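Local coordinates for DUF574 domain-containing protein (Thermobifida fusca, PDB 2QE6) that binds S-adenosylmethionine and is probably a methyltransferase, although the substrate it would methylate is not known, at residues A[70-75]-A[189-194]; A[198-203]-A[241-246]. The protein carries 1 engineered substitution. One frame throughout, in Å; residues are numbered along the deposited sequence. Where two conformers were deposited one is given.

Contact 1 (A[70-75]-A[189-194])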
ATOM      1  N   ARG A  70      -9.637  -2.639   8.774  1.00 37.33           N
ATOM      2  CA  ARG A  70     -10.686  -2.841   9.772  0.50 36.57           C
ATOM      3  C   ARG A  70     -11.889  -3.568   9.164  1.00 35.63           C
ATOM      4  O   ARG A  70     -12.461  -4.453   9.789  1.00 34.62           O
ATOM      5  CB  ARG A  70     -11.124  -1.508  10.387  0.50 36.35           C
ATOM      6  CG  ARG A  70     -12.140  -1.656  11.513  0.50 37.53           C
ATOM      7  CD  ARG A  70     -12.568  -0.318  12.098  0.50 39.18           C
ATOM      8  NE  ARG A  70     -13.221   0.528  11.097  0.50 36.13           N
ATOM      9  CZ  ARG A  70     -12.895   1.786  10.812  0.50 31.36           C
ATOM     10  NH1 ARG A  70     -11.907   2.400  11.455  0.50 28.98           N
ATOM     11  NH2 ARG A  70     -13.577   2.437   9.878  0.50 29.55           N
ATOM     12  N   PHE A  71     -12.270  -3.204   7.933  1.00 35.03           N
ATOM     13  CA  PHE A  71     -13.348  -3.913   7.229  1.00 34.56           C
ATOM     14  C   PHE A  71     -12.978  -5.391   7.027  1.00 34.26           C
ATOM     15  O   PHE A  71     -13.755  -6.304   7.332  1.00 36.70           O
ATOM     16  CB  PHE A  71     -13.658  -3.247   5.872  1.00 35.33           C
ATOM     17  CG  PHE A  71     -14.389  -4.137   4.906  1.00 31.54           C
ATOM     18  CD1 PHE A  71     -15.744  -4.346   5.022  1.00 34.46           C
ATOM     19  CD2 PHE A  71     -13.719  -4.726   3.841  1.00 39.76           C
ATOM     20  CE1 PHE A  71     -16.428  -5.184   4.118  1.00 34.90           C
ATOM     21  CE2 PHE A  71     -14.390  -5.577   2.959  1.00 35.75           C
ATOM     22  CZ  PHE A  71     -15.737  -5.795   3.094  1.00 37.98           C
ATOM     23  N   LEU A  72     -11.770  -5.621   6.549  1.00 35.23           N
ATOM     24  CA  LEU A  72     -11.314  -6.967   6.206  1.00 34.75           C
ATOM     25  C   LEU A  72     -11.194  -7.873   7.407  1.00 34.65           C
ATOM     26  O   LEU A  72     -11.652  -9.019   7.370  1.00 34.07           O
ATOM     27  CB  LEU A  72      -9.970  -6.888   5.490  1.00 33.87           C
ATOM     28  CG  LEU A  72      -9.998  -6.372   4.064  1.00 37.62           C
ATOM     29  CD1 LEU A  72      -8.591  -6.045   3.595  1.00 31.04           C
ATOM     30  CD2 LEU A  72     -10.741  -7.333   3.099  1.00 33.43           C
ATOM     31  N   ALA A  73     -10.583  -7.360   8.483  1.00 33.44           N
ATOM     32  CA  ALA A  73     -10.256  -8.194   9.659  1.00 33.89           C
ATOM     33  C   ALA A  73     -11.459  -8.406  10.586  1.00 34.47           C
ATOM     34  O   ALA A  73     -11.517  -9.387  11.347  1.00 37.61           O
ATOM     35  CB  ALA A  73      -9.068  -7.574  10.420  1.00 32.54           C
ATOM     36  N   GLY A  74     -12.405  -7.472  10.539  1.00 36.02           N
ATOM     37  CA  GLY A  74     -13.600  -7.528  11.354  1.00 36.69           C
ATOM     38  C   GLY A  74     -14.754  -8.130  10.590  1.00 38.61           C
ATOM     39  O   GLY A  74     -15.000  -9.327  10.657  1.00 42.86           O
ATOM     40  N   GLU A  75     -15.435  -7.277   9.846  1.00 38.63           N
ATOM     41  CA  GLU A  75     -16.611  -7.617   9.074  1.00 40.06           C
ATOM     42  C   GLU A  75     -16.407  -8.752   8.059  1.00 36.09           C
ATOM     43  O   GLU A  75     -17.200  -9.693   8.028  1.00 32.61           O
ATOM     44  CB  GLU A  75     -17.084  -6.354   8.360  1.00 39.19           C
ATOM     45  CG  GLU A  75     -18.475  -6.426   7.767  1.00 49.54           C
ATOM     46  CD  GLU A  75     -18.935  -5.068   7.236  1.00 50.97           C
ATOM     47  OE1 GLU A  75     -18.497  -4.014   7.794  1.00 59.39           O
ATOM     48  OE2 GLU A  75     -19.709  -5.070   6.242  1.00 66.94           O
ATOM     49  N   GLY A 189     -13.158 -16.310  -1.576  1.00 33.72           N
ATOM     50  CA  GLY A 189     -13.497 -15.685  -0.295  1.00 32.52           C
ATOM     51  C   GLY A 189     -12.402 -14.763   0.169  1.00 32.49           C
ATOM     52  O   GLY A 189     -12.532 -14.124   1.199  1.00 30.36           O
ATOM     53  N   SER A 190     -11.343 -14.672  -0.635  1.00 31.82           N
ATOM     54  CA  SER A 190     -10.221 -13.814  -0.368  1.00 31.22           C
ATOM     55  C   SER A 190     -10.505 -12.419  -0.906  1.00 33.36           C
ATOM     56  O   SER A 190     -11.469 -12.220  -1.652  1.00 32.54           O
ATOM     57  CB  SER A 190      -8.998 -14.399  -1.042  1.00 30.86           C
ATOM     58  OG  SER A 190      -8.558 -15.557  -0.354  1.00 30.10           O
ATOM     59  N   TYR A 191      -9.652 -11.471  -0.542  1.00 34.68           N
ATOM     60  CA  TYR A 191      -9.776 -10.103  -1.024  1.00 35.08           C
ATOM     61  C   TYR A 191      -8.465  -9.576  -1.575  1.00 36.77           C
ATOM     62  O   TYR A 191      -7.394 -10.025  -1.168  1.00 35.17           O
ATOM     63  CB  TYR A 191     -10.255  -9.191   0.105  1.00 34.92           C
ATOM     64  CG  TYR A 191     -11.642  -9.517   0.624  1.00 31.78           C
ATOM     65  CD1 TYR A 191     -11.839 -10.516   1.536  1.00 27.10           C
ATOM     66  CD2 TYR A 191     -12.761  -8.807   0.177  1.00 28.26           C
ATOM     67  CE1 TYR A 191     -13.122 -10.805   2.037  1.00 31.21           C
ATOM     68  CE2 TYR A 191     -14.034  -9.074   0.656  1.00 36.26           C
ATOM     69  CZ  TYR A 191     -14.203 -10.077   1.597  1.00 34.53           C
ATOM     70  OH  TYR A 191     -15.451 -10.367   2.051  1.00 33.86           O
ATOM     71  N   LEU A 192      -8.582  -8.642  -2.526  1.00 36.34           N
ATOM     72  CA  LEU A 192      -7.498  -7.787  -2.995  1.00 35.58           C
ATOM     73  C   LEU A 192      -7.849  -6.335  -2.658  1.00 36.37           C
ATOM     74  O   LEU A 192      -8.921  -5.856  -3.041  1.00 33.16           O
ATOM     75  CB  LEU A 192      -7.328  -7.927  -4.507  1.00 33.88           C
ATOM     76  CG  LEU A 192      -6.193  -7.153  -5.191  1.00 37.83           C
ATOM     77  CD1 LEU A 192      -4.849  -7.570  -4.669  1.00 39.73           C
ATOM     78  CD2 LEU A 192      -6.315  -7.352  -6.727  1.00 32.30           C
ATOM     79  N   PHE A 193      -6.977  -5.675  -1.900  1.00 34.50           N
ATOM     80  CA  PHE A 193      -7.144  -4.262  -1.460  1.00 34.90           C
ATOM     81  C   PHE A 193      -5.985  -3.472  -2.105  1.00 37.95           C
ATOM     82  O   PHE A 193      -4.818  -3.756  -1.839  1.00 37.11           O
ATOM     83  CB  PHE A 193      -7.101  -4.244   0.081  1.00 34.17           C
ATOM     84  CG  PHE A 193      -7.183  -2.882   0.741  1.00 31.21           C
ATOM     85  CD1 PHE A 193      -7.629  -1.747   0.079  1.00 36.71           C
ATOM     86  CD2 PHE A 193      -6.887  -2.773   2.110  1.00 35.30           C
ATOM     87  CE1 PHE A 193      -7.755  -0.525   0.738  1.00 34.96           C
ATOM     88  CE2 PHE A 193      -6.986  -1.545   2.768  1.00 34.30           C
ATOM     89  CZ  PHE A 193      -7.445  -0.416   2.075  1.00 32.56           C
HETATM   90  N   MSE A 194      -6.293  -2.536  -3.012  1.00 35.77           N
HETATM   91  CA  MSE A 194      -5.268  -1.708  -3.604  1.00 35.71           C
HETATM   92  C   MSE A 194      -5.634  -0.232  -3.568  1.00 34.23           C
HETATM   93  O   MSE A 194      -6.820   0.120  -3.568  1.00 36.16           O
HETATM   94  CB  MSE A 194      -5.067  -2.091  -5.082  1.00 35.05           C
HETATM   95  CG  MSE A 194      -4.902  -3.580  -5.290  1.00 42.33           C
HETATM   96 SE   MSE A 194      -4.196  -3.974  -7.056  0.75 36.43          SE
HETATM   97  CE  MSE A 194      -5.820  -3.812  -8.142  1.00 39.33           C
TER
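One face of the Tyr-191 ring is covered by a methyl group of Leu-72: CD2 sits 3.9 Å from the ring centroid and 28° off the ring normal, a CH-pi contact. The methyl lies toward the root of the ring, with Leu-72 CD2 3.4 Å from Tyr-191 CG, and the leucine and the tyrosine run alongside one another, pointing opposite ways. Phe-71 meets the far part of the tyrosine ring obliquely, its CE2 4.2 Å from Tyr-191 CE2. Near the plane of the Phe-71 ring, at its edge, lies the carboxylate atom OE2 of Glu-75, and Arg-248 adds a cation-pi contact to this ring. The other branch of Leu-72 serves the next inward-facing aromatic residue of the strand, CD1 approaching Phe-193 CD2 obliquely at 4.0 Å. With CG anti to its own carbonyl carbon (chi1 -73°), Leu-72 extends so that its two methyls are divided between the two aromatic rings. No hydrogen bond crosses, and Ile-269 of strand 265-271 packs against Phe-71, Tyr-191 and Phe-193 alike. Helix 70-75 and strand 191-194 run nearly antiparallel, 156° between their directions, the axes of these short segments coming within 10.9 Å. The contact packs helix 54-75 on a sheet of strand order 3-2-1-4-5-7-6 with strand 265-271 antiparallel, the class I methyltransferase fold.

Contact 2 (A[198-203]-A[241-246])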
ATOM      1  N   VAL A 198      -4.301   8.190  -9.413  1.00 32.52           N
ATOM      2  CA  VAL A 198      -5.396   8.085 -10.404  1.00 30.70           C
ATOM      3  C   VAL A 198      -5.239   9.205 -11.422  1.00 33.25           C
ATOM      4  O   VAL A 198      -4.706  10.258 -11.113  1.00 31.72           O
ATOM      5  CB  VAL A 198      -6.827   8.098  -9.732  1.00 31.11           C
ATOM      6  CG1 VAL A 198      -7.185   9.480  -9.193  1.00 28.12           C
ATOM      7  CG2 VAL A 198      -7.904   7.580 -10.724  1.00 30.36           C
ATOM      8  N   ASP A 199      -5.624   8.935 -12.663  1.00 32.28           N
ATOM      9  CA  ASP A 199      -5.751   9.961 -13.705  1.00 33.46           C
ATOM     10  C   ASP A 199      -7.257  10.108 -13.938  1.00 32.29           C
ATOM     11  O   ASP A 199      -7.891   9.238 -14.536  1.00 34.59           O
ATOM     12  CB  ASP A 199      -5.055   9.533 -15.008  1.00 30.77           C
ATOM     13  CG  ASP A 199      -5.068  10.604 -16.089  1.00 38.95           C
ATOM     14  OD1 ASP A 199      -5.803  11.584 -15.965  1.00 35.18           O
ATOM     15  OD2 ASP A 199      -4.356  10.448 -17.092  1.00 35.64           O
ATOM     16  N   THR A 200      -7.813  11.226 -13.473  1.00 34.86           N
ATOM     17  CA  THR A 200      -9.165  11.635 -13.805  1.00 34.90           C
ATOM     18  C   THR A 200      -9.083  12.986 -14.546  1.00 32.59           C
ATOM     19  O   THR A 200      -9.999  13.796 -14.474  1.00 34.17           O
ATOM     20  CB  THR A 200     -10.059  11.717 -12.556  1.00 34.34           C
ATOM     21  OG1 THR A 200      -9.465  12.596 -11.614  1.00 35.65           O
ATOM     22  CG2 THR A 200     -10.242  10.324 -11.889  1.00 32.17           C
ATOM     23  N   GLY A 201      -7.971  13.234 -15.249  1.00 34.25           N
ATOM     24  CA  GLY A 201      -7.805  14.455 -16.038  1.00 34.20           C
ATOM     25  C   GLY A 201      -7.535  15.712 -15.235  1.00 34.21           C
ATOM     26  O   GLY A 201      -7.795  16.811 -15.670  1.00 32.73           O
ATOM     27  N   LEU A 202      -7.048  15.570 -14.016  1.00 32.85           N
ATOM     28  CA  LEU A 202      -6.631  16.743 -13.245  1.00 37.61           C
ATOM     29  C   LEU A 202      -5.097  16.965 -13.421  1.00 37.76           C
ATOM     30  O   LEU A 202      -4.319  16.057 -13.326  1.00 36.52           O
ATOM     31  CB  LEU A 202      -7.009  16.568 -11.772  1.00 36.07           C
ATOM     32  CG  LEU A 202      -8.464  16.132 -11.497  1.00 41.53           C
ATOM     33  CD1 LEU A 202      -8.655  16.016  -9.983  1.00 41.06           C
ATOM     34  CD2 LEU A 202      -9.491  17.068 -12.099  1.00 42.09           C
ATOM     35  N   PRO A 203      -4.650  18.194 -13.655  1.00 47.13           N
ATOM     36  CA  PRO A 203      -3.240  18.398 -14.125  1.00 46.28           C
ATOM     37  C   PRO A 203      -2.098  17.799 -13.240  1.00 46.38           C
ATOM     38  O   PRO A 203      -1.101  17.170 -13.765  1.00 44.62           O
ATOM     39  CB  PRO A 203      -3.142  19.927 -14.191  1.00 50.47           C
ATOM     40  CG  PRO A 203      -4.211  20.415 -13.082  1.00 53.07           C
ATOM     41  CD  PRO A 203      -5.356  19.467 -13.407  1.00 51.05           C
ATOM     42  N   VAL A 241     -14.394   1.433  -6.861  1.00 33.84           N
ATOM     43  CA  VAL A 241     -13.131   2.139  -6.956  1.00 35.27           C
ATOM     44  C   VAL A 241     -13.457   3.639  -6.920  1.00 34.23           C
ATOM     45  O   VAL A 241     -14.108   4.160  -7.816  1.00 32.47           O
ATOM     46  CB  VAL A 241     -12.343   1.732  -8.222  1.00 36.90           C
ATOM     47  CG1 VAL A 241     -11.108   2.557  -8.387  1.00 31.49           C
ATOM     48  CG2 VAL A 241     -11.968   0.220  -8.146  1.00 38.95           C
ATOM     49  N   VAL A 242     -13.070   4.303  -5.836  1.00 35.53           N
ATOM     50  CA  VAL A 242     -13.461   5.705  -5.587  1.00 34.76           C
ATOM     51  C   VAL A 242     -12.288   6.449  -4.982  1.00 35.01           C
ATOM     52  O   VAL A 242     -11.344   5.816  -4.488  1.00 35.02           O
ATOM     53  CB  VAL A 242     -14.646   5.797  -4.624  1.00 38.08           C
ATOM     54  CG1 VAL A 242     -15.890   5.144  -5.238  1.00 34.57           C
ATOM     55  CG2 VAL A 242     -14.292   5.177  -3.231  1.00 29.15           C
ATOM     56  N   TYR A 243     -12.319   7.787  -5.034  1.00 32.23           N
ATOM     57  CA  TYR A 243     -11.278   8.580  -4.398  1.00 33.12           C
ATOM     58  C   TYR A 243     -11.098   8.073  -2.953  1.00 35.30           C
ATOM     59  O   TYR A 243     -12.034   7.670  -2.298  1.00 34.15           O
ATOM     60  CB  TYR A 243     -11.613  10.065  -4.439  1.00 34.37           C
ATOM     61  CG  TYR A 243     -11.526  10.718  -5.812  1.00 32.49           C
ATOM     62  CD1 TYR A 243     -10.331  10.740  -6.525  1.00 28.97           C
ATOM     63  CD2 TYR A 243     -12.633  11.312  -6.389  1.00 31.60           C
ATOM     64  CE1 TYR A 243     -10.230  11.379  -7.785  1.00 33.81           C
ATOM     65  CE2 TYR A 243     -12.542  11.948  -7.640  1.00 33.16           C
ATOM     66  CZ  TYR A 243     -11.328  11.975  -8.324  1.00 27.92           C
ATOM     67  OH  TYR A 243     -11.203  12.592  -9.550  1.00 37.96           O
ATOM     68  N   THR A 244      -9.865   8.023  -2.487  1.00 35.20           N
ATOM     69  CA  THR A 244      -9.568   7.381  -1.217  1.00 34.84           C
ATOM     70  C   THR A 244     -10.449   7.871  -0.030  1.00 36.67           C
ATOM     71  O   THR A 244     -10.885   7.040   0.767  1.00 34.79           O
ATOM     72  CB  THR A 244      -8.016   7.454  -0.872  1.00 36.80           C
ATOM     73  OG1 THR A 244      -7.556   8.818  -0.939  1.00 33.19           O
ATOM     74  CG2 THR A 244      -7.194   6.606  -1.830  1.00 35.19           C
ATOM     75  N   ALA A 245     -10.735   9.175   0.076  1.00 35.82           N
ATOM     76  CA  ALA A 245     -11.516   9.706   1.200  1.00 34.65           C
ATOM     77  C   ALA A 245     -13.016   9.275   1.156  1.00 35.04           C
ATOM     78  O   ALA A 245     -13.730   9.382   2.158  1.00 37.01           O
ATOM     79  CB  ALA A 245     -11.415  11.207   1.233  1.00 35.39           C
ATOM     80  N   LEU A 246     -13.460   8.830  -0.028  1.00 35.31           N
ATOM     81  CA  LEU A 246     -14.835   8.412  -0.274  1.00 35.41           C
ATOM     82  C   LEU A 246     -15.052   6.913  -0.005  1.00 35.59           C
ATOM     83  O   LEU A 246     -16.181   6.423  -0.070  1.00 33.13           O
ATOM     84  CB  LEU A 246     -15.223   8.744  -1.736  1.00 33.93           C
ATOM     85  CG  LEU A 246     -15.208  10.210  -2.178  1.00 36.08           C
ATOM     86  CD1 LEU A 246     -15.690  10.381  -3.645  1.00 30.54           C
ATOM     87  CD2 LEU A 246     -16.052  11.086  -1.261  1.00 35.18           C
TER
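Thr-200 and Tyr-243 meet through their hydroxyls, and the one hydrogen bond between loop 198-203 and segment 241-246 joins Thr-200 OG1 to Tyr-243 OH at 2.7 Å; either hydroxyl could be the donor. The threonine oxygen stands at the edge of the tyrosine ring, near its plane. Thr-200 holds OG1 between its backbone N and carbonyl carbon (chi1 56°), which presents this oxygen to the phenol while its methyl also lies alongside, CG2 being 3.4 Å from Tyr-243 OH. Leu-202 adds a looser touch at the same hydroxyl, its CD1 4.3 Å from Tyr-243 OH.

An aliphatic group completes the contact. Val-198 crosses the tyrosine at about a right angle, bringing CG1 to 3.9 Å from Tyr-243 CE1 in an oblique approach. Thr-200 and Leu-202 thus lie at the hydroxyl, and Val-198 at CE1 of the ring; a phenylalanine here lacks the hydroxyl, and the link from strand end to loop would probably be reduced to van der Waals touches.

A bond within the loop shapes its turn. Asp-199 OD1 accepts from Gly-201 N at 2.8 Å, nearly along the C-O axis, closing an Asx turn through which the chain bends after Thr-200. The positive phi of Gly-201 (75°) suits a residue without a side chain. A separate bond, from the other carboxylate oxygen OD2 to Gln-206 NE2, reaches helix 203-216.

The loop carries the chain from strand 191-197 into helix 203-216, and Tyr-243 reaches it from the end of an outermost strand of the sheet, 235-243. Between these two strands runs strand 265-271, whose Met-266 touches Val-198, Thr-200 and Tyr-243, while Pro-224 of helix 224-229 packs against Val-198 and Thr-200.

Overall arrangement
The two contacts differ in burial and in chemistry. Contact 1 is mostly buried and wholly apolar, laying a helix against a strand of the sheet; contact 2 is partly buried, joins a loop to the end of an edge strand, and relies on a hydroxyl pair with a little aliphatic packing. Both reach the same mixed sheet, and both involve strand 191-197: residues 191-194 belong to it, and loop 198-203 follows its end. Strand 265-271 borders both, through Ile-269 in one and Met-266 in the other. Their centres are 21 Å apart, and they follow in series along the chain, without further touch.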